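Local coordinates for mitochondrial enolase superfamily member 1 (Homo sapiens, PDB 4A35), which catalyses the magnesium-dependent dehydration of L-fuconate to 2-keto-3-deoxy-L-fuconate, a step in the breakdown of L-fucose, at residues Met265-Pro279 against Leu295-Gln307. Sequence-based numbering, arbitrary orientation.
With MG (magnesium ion), chain B.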
ATOM      1  N   MET A 265      -1.966  21.808  16.436  1.00 20.24           N
ATOM      2  CA  MET A 265      -3.307  21.635  17.020  1.00 19.18           C
ATOM      3  C   MET A 265      -3.467  22.387  18.337  1.00 24.08           C
ATOM      4  O   MET A 265      -4.589  22.827  18.648  1.00 23.31           O
ATOM      5  CB  MET A 265      -3.679  20.159  17.169  1.00 19.12           C
ATOM      6  CG  MET A 265      -4.021  19.501  15.824  1.00 19.54           C
ATOM      7  SD  MET A 265      -5.268  20.429  14.857  1.00 22.03           S
ATOM      8  CE  MET A 265      -6.637  20.493  16.101  1.00 18.98           C
ATOM      9  N   SER A 266      -2.357  22.583  19.094  1.00 19.91           N
ATOM     10  CA  SER A 266      -2.408  23.361  20.340  0.50 19.80           C
ATOM     11  C   SER A 266      -2.799  24.816  20.028  1.00 25.09           C
ATOM     12  O   SER A 266      -3.451  25.474  20.845  1.00 26.19           O
ATOM     13  CB  SER A 266      -1.063  23.326  21.068  0.50 21.07           C
ATOM     14  OG  SER A 266      -0.137  24.210  20.462  0.50 22.30           O
ATOM     15  N   LYS A 267      -2.427  25.310  18.813  1.00 23.14           N
ATOM     16  CA  LYS A 267      -2.712  26.683  18.369  1.00 24.45           C
ATOM     17  C   LYS A 267      -4.144  26.811  17.777  1.00 27.81           C
ATOM     18  O   LYS A 267      -4.736  27.908  17.800  1.00 28.35           O
ATOM     19  CB  LYS A 267      -1.652  27.121  17.354  1.00 26.75           C
ATOM     20  CG  LYS A 267      -0.317  27.369  18.059  1.00 36.08           C
ATOM     21  CD  LYS A 267       0.819  27.365  17.096  1.00 51.37           C
ATOM     22  CE  LYS A 267       2.119  27.811  17.713  1.00 69.11           C
ATOM     23  NZ  LYS A 267       3.256  27.601  16.769  1.00 75.91           N
ATOM     24  N   LEU A 268      -4.675  25.706  17.208  1.00 23.18           N
ATOM     25  CA  LEU A 268      -6.045  25.701  16.621  1.00 22.24           C
ATOM     26  C   LEU A 268      -7.121  25.250  17.635  1.00 24.92           C
ATOM     27  O   LEU A 268      -8.320  25.304  17.330  1.00 21.99           O
ATOM     28  CB  LEU A 268      -6.107  24.784  15.371  1.00 22.03           C
ATOM     29  CG  LEU A 268      -5.308  25.267  14.168  1.00 24.68           C
ATOM     30  CD1 LEU A 268      -5.377  24.277  13.020  1.00 24.70           C
ATOM     31  CD2 LEU A 268      -5.660  26.750  13.782  1.00 24.23           C
ATOM     32  N   ALA A 269      -6.697  24.779  18.841  1.00 22.86           N
ATOM     33  CA  ALA A 269      -7.639  24.283  19.825  1.00 22.89           C
ATOM     34  C   ALA A 269      -8.648  25.349  20.281  1.00 27.83           C
ATOM     35  O   ALA A 269      -9.777  24.982  20.649  1.00 28.80           O
ATOM     36  CB  ALA A 269      -6.892  23.717  21.034  1.00 24.18           C
ATOM     37  N   LYS A 270      -8.301  26.656  20.158  1.00 24.71           N
ATOM     38  CA  LYS A 270      -9.204  27.749  20.559  1.00 25.89           C
ATOM     39  C   LYS A 270     -10.515  27.706  19.746  1.00 29.86           C
ATOM     40  O   LYS A 270     -11.521  28.184  20.229  1.00 30.23           O
ATOM     41  CB  LYS A 270      -8.523  29.126  20.430  1.00 28.02           C
ATOM     42  CG  LYS A 270      -8.055  29.503  19.004  1.00 31.99           C
ATOM     43  CD  LYS A 270      -7.250  30.805  19.048  1.00 34.92           C
ATOM     44  CE  LYS A 270      -6.587  31.174  17.745  1.00 43.79           C
ATOM     45  NZ  LYS A 270      -5.778  32.431  17.897  1.00 52.77           N
ATOM     46  N   PHE A 271     -10.499  27.098  18.545  1.00 24.09           N
ATOM     47  CA  PHE A 271     -11.696  27.015  17.699  1.00 23.87           C
ATOM     48  C   PHE A 271     -12.609  25.847  18.131  1.00 26.13           C
ATOM     49  O   PHE A 271     -13.687  25.655  17.557  1.00 25.54           O
ATOM     50  CB  PHE A 271     -11.300  26.914  16.204  1.00 24.93           C
ATOM     51  CG  PHE A 271     -10.484  28.119  15.783  1.00 25.80           C
ATOM     52  CD1 PHE A 271     -11.060  29.394  15.730  1.00 30.30           C
ATOM     53  CD2 PHE A 271      -9.134  27.990  15.466  1.00 25.78           C
ATOM     54  CE1 PHE A 271     -10.299  30.509  15.366  1.00 31.33           C
ATOM     55  CE2 PHE A 271      -8.378  29.095  15.089  1.00 28.32           C
ATOM     56  CZ  PHE A 271      -8.965  30.360  15.040  1.00 29.06           C
ATOM     57  N   LYS A 272     -12.204  25.115  19.187  1.00 23.50           N
ATOM     58  CA  LYS A 272     -12.945  23.977  19.750  1.00 23.82           C
ATOM     59  C   LYS A 272     -13.380  22.968  18.665  1.00 25.49           C
ATOM     60  O   LYS A 272     -14.579  22.621  18.546  1.00 24.81           O
ATOM     61  CB  LYS A 272     -14.167  24.418  20.593  1.00 25.51           C
ATOM     62  CG  LYS A 272     -13.868  25.506  21.641  1.00 33.01           C
ATOM     63  CD  LYS A 272     -12.839  25.065  22.654  1.00 36.07           C
ATOM     64  CE  LYS A 272     -12.818  26.004  23.853  1.00 41.81           C
ATOM     65  NZ  LYS A 272     -11.566  25.837  24.641  1.00 49.40           N
ATOM     66  N   PRO A 273     -12.396  22.422  17.912  1.00 19.47           N
ATOM     67  CA  PRO A 273     -12.745  21.380  16.916  1.00 18.15           C
ATOM     68  C   PRO A 273     -13.202  20.056  17.575  1.00 21.39           C
ATOM     69  O   PRO A 273     -12.643  19.664  18.604  1.00 20.52           O
ATOM     70  CB  PRO A 273     -11.424  21.173  16.157  1.00 18.56           C
ATOM     71  CG  PRO A 273     -10.357  21.541  17.114  1.00 21.59           C
ATOM     72  CD  PRO A 273     -10.935  22.686  17.949  1.00 19.16           C
ATOM     73  N   LEU A 274     -14.240  19.400  17.033  1.00 22.01           N
ATOM     74  CA  LEU A 274     -14.630  18.067  17.564  1.00 22.19           C
ATOM     75  C   LEU A 274     -13.500  17.029  17.342  1.00 22.31           C
ATOM     76  O   LEU A 274     -13.154  16.197  18.217  1.00 19.91           O
ATOM     77  CB  LEU A 274     -15.935  17.593  16.890  1.00 21.61           C
ATOM     78  CG  LEU A 274     -16.333  16.124  17.203  1.00 25.27           C
ATOM     79  CD1 LEU A 274     -16.705  15.962  18.708  1.00 26.94           C
ATOM     80  CD2 LEU A 274     -17.490  15.680  16.329  1.00 26.57           C
ATOM     81  N   TRP A 275     -12.909  17.074  16.145  1.00 20.99           N
ATOM     82  CA  TRP A 275     -11.834  16.190  15.819  1.00 20.12           C
ATOM     83  C   TRP A 275     -10.824  16.845  14.892  1.00 21.02           C
ATOM     84  O   TRP A 275     -11.125  17.862  14.201  1.00 17.29           O
ATOM     85  CB  TRP A 275     -12.337  14.867  15.178  1.00 18.63           C
ATOM     86  CG  TRP A 275     -12.868  14.905  13.764  1.00 18.54           C
ATOM     87  CD1 TRP A 275     -12.175  15.211  12.622  1.00 21.23           C
ATOM     88  CD2 TRP A 275     -14.118  14.340  13.333  1.00 18.21           C
ATOM     89  NE1 TRP A 275     -12.974  14.991  11.506  1.00 19.55           N
ATOM     90  CE2 TRP A 275     -14.160  14.439  11.911  1.00 21.14           C
ATOM     91  CE3 TRP A 275     -15.227  13.777  14.019  1.00 19.97           C
ATOM     92  CZ2 TRP A 275     -15.250  13.967  11.157  1.00 19.28           C
ATOM     93  CZ3 TRP A 275     -16.313  13.335  13.274  1.00 21.77           C
ATOM     94  CH2 TRP A 275     -16.308  13.403  11.858  1.00 21.50           C
ATOM     95  N   ILE A 276      -9.630  16.262  14.900  1.00 17.17           N
ATOM     96  CA  ILE A 276      -8.568  16.535  13.917  1.00 15.14           C
ATOM     97  C   ILE A 276      -8.435  15.257  13.089  1.00 18.53           C
ATOM     98  O   ILE A 276      -8.158  14.162  13.636  1.00 17.19           O
ATOM     99  CB  ILE A 276      -7.189  17.052  14.472  1.00 17.93           C
ATOM    100  CG1 ILE A 276      -6.205  17.177  13.247  1.00 17.98           C
ATOM    101  CG2 ILE A 276      -6.565  16.079  15.516  1.00 14.73           C
ATOM    102  CD1 ILE A 276      -6.573  18.362  12.181  1.00 17.39           C
ATOM    103  N   GLU A 277      -8.677  15.400  11.787  1.00 16.31           N
ATOM    104  CA  GLU A 277      -8.666  14.272  10.875  1.00 17.17           C
ATOM    105  C   GLU A 277      -7.290  14.173  10.157  1.00 19.84           C
ATOM    106  O   GLU A 277      -6.731  15.189   9.715  1.00 19.34           O
ATOM    107  CB  GLU A 277      -9.822  14.447   9.885  1.00 18.05           C
ATOM    108  CG  GLU A 277      -9.900  13.388   8.784  1.00 20.11           C
ATOM    109  CD  GLU A 277     -11.163  13.593   7.950  1.00 24.19           C
ATOM    110  OE1 GLU A 277     -12.136  14.146   8.515  1.00 21.61           O
ATOM    111  OE2 GLU A 277     -11.231  13.098   6.796  1.00 22.68           O
ATOM    112  N   GLU A 278      -6.795  12.913   9.978  1.00 15.28           N
ATOM    113  CA  GLU A 278      -5.528  12.595   9.340  1.00 16.04           C
ATOM    114  C   GLU A 278      -4.393  13.555   9.766  1.00 20.75           C
ATOM    115  O   GLU A 278      -3.782  14.215   8.910  1.00 18.90           O
ATOM    116  CB  GLU A 278      -5.677  12.578   7.813  1.00 18.38           C
ATOM    117  CG  GLU A 278      -6.527  11.427   7.318  1.00 18.69           C
ATOM    118  CD  GLU A 278      -6.076  11.062   5.924  1.00 20.16           C
ATOM    119  OE1 GLU A 278      -6.315  11.880   4.996  1.00 22.39           O
ATOM    120  OE2 GLU A 278      -5.475   9.977   5.758  1.00 19.96           O
ATOM    121  N   PRO A 279      -4.106  13.696  11.082  1.00 20.03           N
ATOM    122  CA  PRO A 279      -3.002  14.603  11.482  1.00 19.38           C
ATOM    123  C   PRO A 279      -1.646  14.173  10.902  1.00 21.21           C
ATOM    124  O   PRO A 279      -0.773  15.013  10.724  1.00 21.39           O
ATOM    125  CB  PRO A 279      -3.018  14.523  13.013  1.00 20.26           C
ATOM    126  CG  PRO A 279      -3.605  13.120  13.320  1.00 22.90           C
ATOM    127  CD  PRO A 279      -4.716  13.042  12.264  1.00 20.73           C
ATOM    128  N   LEU A 295      -3.764  15.170  22.591  1.00 24.02           N
ATOM    129  CA  LEU A 295      -4.848  16.087  22.284  1.00 25.46           C
ATOM    130  C   LEU A 295      -6.197  15.815  23.000  1.00 34.18           C
ATOM    131  O   LEU A 295      -6.908  16.768  23.280  1.00 29.94           O
ATOM    132  CB  LEU A 295      -5.092  16.172  20.790  1.00 24.19           C
ATOM    133  CG  LEU A 295      -3.947  16.718  19.922  1.00 26.29           C
ATOM    134  CD1 LEU A 295      -4.417  16.868  18.513  1.00 25.31           C
ATOM    135  CD2 LEU A 295      -3.449  18.087  20.425  1.00 29.25           C
ATOM    136  N   VAL A 296      -6.524  14.546  23.336  1.00 34.57           N
ATOM    137  CA  VAL A 296      -7.793  14.201  24.040  1.00 36.22           C
ATOM    138  C   VAL A 296      -7.921  15.058  25.371  1.00 42.75           C
ATOM    139  O   VAL A 296      -9.025  15.575  25.601  1.00 43.73           O
ATOM    140  CB  VAL A 296      -7.984  12.656  24.184  1.00 38.85           C
ATOM    141  CG1 VAL A 296      -9.101  12.295  25.163  1.00 39.84           C
ATOM    142  CG2 VAL A 296      -8.280  12.054  22.799  1.00 36.82           C
ATOM    143  N   PRO A 297      -6.805  15.408  26.082  1.00 39.73           N
ATOM    144  CA  PRO A 297      -6.885  16.352  27.227  1.00 40.39           C
ATOM    145  C   PRO A 297      -7.332  17.795  26.869  1.00 42.59           C
ATOM    146  O   PRO A 297      -7.822  18.534  27.735  1.00 42.53           O
ATOM    147  CB  PRO A 297      -5.435  16.392  27.736  1.00 43.18           C
ATOM    148  CG  PRO A 297      -4.843  15.083  27.312  1.00 46.92           C
ATOM    149  CD  PRO A 297      -5.426  14.892  25.939  1.00 41.88           C
ATOM    150  N   LEU A 298      -7.153  18.211  25.601  1.00 35.60           N
ATOM    151  CA  LEU A 298      -7.628  19.512  25.102  1.00 33.56           C
ATOM    152  C   LEU A 298      -9.085  19.382  24.619  1.00 33.28           C
ATOM    153  O   LEU A 298      -9.664  20.355  24.146  1.00 32.82           O
ATOM    154  CB  LEU A 298      -6.735  20.029  23.956  1.00 32.40           C
ATOM    155  CG  LEU A 298      -5.280  20.332  24.255  1.00 37.75           C
ATOM    156  CD1 LEU A 298      -4.570  20.746  23.001  1.00 34.71           C
ATOM    157  CD2 LEU A 298      -5.151  21.424  25.347  1.00 44.35           C
ATOM    158  N   GLY A 299      -9.648  18.179  24.710  1.00 27.48           N
ATOM    159  CA  GLY A 299     -11.017  17.912  24.261  1.00 26.99           C
ATOM    160  C   GLY A 299     -11.159  17.643  22.767  1.00 27.09           C
ATOM    161  O   GLY A 299     -12.263  17.707  22.232  1.00 26.49           O
ATOM    162  N   ILE A 300     -10.039  17.367  22.081  1.00 23.07           N
ATOM    163  CA  ILE A 300     -10.001  17.110  20.648  1.00 20.02           C
ATOM    164  C   ILE A 300      -9.728  15.608  20.381  1.00 23.02           C
ATOM    165  O   ILE A 300      -8.684  15.091  20.787  1.00 22.52           O
ATOM    166  CB  ILE A 300      -8.948  17.992  19.935  1.00 22.19           C
ATOM    167  CG1 ILE A 300      -9.149  19.504  20.308  1.00 22.55           C
ATOM    168  CG2 ILE A 300      -9.030  17.784  18.393  1.00 22.94           C
ATOM    169  CD1 ILE A 300      -7.963  20.325  19.970  1.00 28.26           C
ATOM    170  N   GLY A 301     -10.635  14.985  19.630  1.00 19.67           N
ATOM    171  CA  GLY A 301     -10.494  13.571  19.276  1.00 19.33           C
ATOM    172  C   GLY A 301      -9.703  13.473  17.987  1.00 23.99           C
ATOM    173  O   GLY A 301      -9.609  14.449  17.217  1.00 22.32           O
ATOM    174  N   ILE A 302      -9.211  12.263  17.707  1.00 17.87           N
ATOM    175  CA  ILE A 302      -8.465  12.016  16.459  1.00 15.82           C
ATOM    176  C   ILE A 302      -9.360  11.187  15.570  1.00 19.76           C
ATOM    177  O   ILE A 302      -9.990  10.232  16.041  1.00 18.95           O
ATOM    178  CB  ILE A 302      -7.089  11.315  16.761  1.00 18.64           C
ATOM    179  CG1 ILE A 302      -5.994  12.374  17.133  1.00 20.43           C
ATOM    180  CG2 ILE A 302      -6.587  10.411  15.538  1.00 16.84           C
ATOM    181  CD1 ILE A 302      -6.290  13.535  18.169  1.00 21.04           C
ATOM    182  N   ALA A 303      -9.440  11.569  14.291  1.00 16.82           N
ATOM    183  CA  ALA A 303     -10.184  10.849  13.250  1.00 16.57           C
ATOM    184  C   ALA A 303      -9.209  10.415  12.140  1.00 20.36           C
ATOM    185  O   ALA A 303      -8.353  11.204  11.731  1.00 19.02           O
ATOM    186  CB  ALA A 303     -11.280  11.749  12.631  1.00 17.69           C
ATOM    187  N   THR A 304      -9.356   9.196  11.616  1.00 14.46           N
ATOM    188  CA  THR A 304      -8.536   8.844  10.453  1.00 15.03           C
ATOM    189  C   THR A 304      -9.191   7.685   9.753  1.00 18.96           C
ATOM    190  O   THR A 304     -10.102   7.050  10.319  1.00 17.13           O
ATOM    191  CB  THR A 304      -7.017   8.561  10.819  1.00 15.46           C
ATOM    192  OG1 THR A 304      -6.274   8.419   9.566  1.00 18.70           O
ATOM    193  CG2 THR A 304      -6.843   7.239  11.638  1.00 19.89           C
ATOM    194  N   GLY A 305      -8.715   7.414   8.534  1.00 17.83           N
ATOM    195  CA  GLY A 305      -9.162   6.236   7.820  1.00 17.64           C
ATOM    196  C   GLY A 305      -9.421   6.336   6.337  1.00 19.58           C
ATOM    197  O   GLY A 305      -9.430   5.293   5.686  1.00 18.97           O
ATOM    198  N   GLU A 306      -9.711   7.534   5.801  1.00 18.34           N
ATOM    199  CA  GLU A 306     -10.049   7.601   4.377  1.00 19.51           C
ATOM    200  C   GLU A 306      -8.971   6.989   3.436  1.00 21.62           C
ATOM    201  O   GLU A 306      -9.367   6.501   2.384  1.00 21.40           O
ATOM    202  CB  GLU A 306     -10.325   9.041   3.928  1.00 20.52           C
ATOM    203  CG  GLU A 306      -9.087   9.882   3.770  1.00 24.59           C
ATOM    204  CD  GLU A 306      -9.455  11.306   3.454  1.00 31.93           C
ATOM    205  OE1 GLU A 306     -10.260  11.869   4.225  1.00 27.60           O
ATOM    206  OE2 GLU A 306      -8.994  11.837   2.423  1.00 29.18           O
ATOM    207  N   GLN A 307      -7.623   7.024   3.799  1.00 16.82           N
ATOM    208  CA  GLN A 307      -6.592   6.446   2.952  1.00 18.35           C
ATOM    209  C   GLN A 307      -5.995   5.204   3.615  1.00 21.39           C
ATOM    210  O   GLN A 307      -4.976   4.685   3.144  1.00 22.41           O
ATOM    211  CB  GLN A 307      -5.484   7.485   2.619  1.00 19.49           C
ATOM    212  CG  GLN A 307      -5.996   8.558   1.627  1.00 23.32           C
ATOM    213  CD  GLN A 307      -4.938   9.030   0.645  1.00 36.66           C
ATOM    214  OE1 GLN A 307      -4.535  10.206   0.639  1.00 42.11           O
ATOM    215  NE2 GLN A 307      -4.566   8.182  -0.305  1.00 31.43           N
TER
HETATM  216 MG    MG B1445     -10.279  13.793   4.972  1.00 23.25          MG
HETATM  217  O   HOH W   1      -9.940  22.378  22.146  1.00 36.62           O
HETATM  218  O   HOH W   2     -13.898  16.005  20.848  1.00 35.15           O
HETATM  219  O   HOH W   3      -9.799  10.111   7.052  1.00 19.71           O
HETATM  220  O   HOH W   4      -6.546   7.659   6.441  1.00 17.71           O
HETATM  221  O   HOH W   5      -3.991   9.614   8.306  1.00 19.76           O
HETATM  222  O   HOH W   6      -6.094  12.326   2.380  1.00 23.04           O
HETATM  223  O   HOH W   7      -8.380  13.631   5.373  1.00 22.47           O
HETATM  224  O   HOH W   8      -9.704  14.397   2.707  1.00 39.24           O
HETATM  225  O   HOH W   9     -11.947  14.173   4.011  1.00 29.17           O
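Glu277 and Glu306 reach the same magnesium ion from adjacent strand ends, their side chains crossing at about a right angle with the carboxylate planes 69° apart. Each gives the metal one oxygen, Glu277 OE2 at 2.2 Å and Glu306 OE1 at 2.1 Å; Asp251 and three waters complete the shell. The extended chain of Glu277, with CG anti to the backbone N (chi1 176°), carries its carboxylate out to the metal, where Glu306, its CG between backbone N and carbonyl carbon, meets it from just past the neighbouring strand. Glu277 OE1 is gripped by a salt bridge to Lys221 and a hydrogen bond from Gln327, and through its anti lone pair takes a bent bond from Trp275 NE1 (3.2 Å), tilted out of the indole plane; together with the metal these partners limit rotation of the carboxylate. The five-membered ring of Trp275 in turn carries Ala303 CB over one face, a CH-pi contact 3.6 Å from the ring centroid. Residues 275-277 and 301-304 are neighbouring parallel strands of the modified TIM barrel, (beta/alpha)7beta, of the mandelate racemase/muconate lactonizing family, joined right-handedly through helix 285-295, with the metal ligands at their C-terminal ends. Four backbone hydrogen bonds join them, from Gly301 N to Leu274 O through to Glu278 N to Ala303 O. On the opposite side of the sheet from Trp275 and Ala303, Ile276 and Ile302 lie side by side pointing the same way, CG2 to CD1 3.7 Å. Here Leu295 CD1 touches both Met265 CB (3.6 Å) and Ile276 CG2, while Ile300 CD1 meets Met265, Ala269 and Pro273, packing the end of helix 258-268 and the following turn against Leu295 and Ile300. Glu278 is a second-shell residue: metal-bound water 7 donates to its OE1 (2.7 Å), as water 8 does to Glu306 OE2. The side chains of Glu278 and Glu306 cross at about a right angle, yet their carboxylate planes lie within 23° of each other; water 6 lies within hydrogen-bonding distance of Glu278 OE1 and Glu306 OE2, bridging them, and Gln254 binds Glu278 OE2.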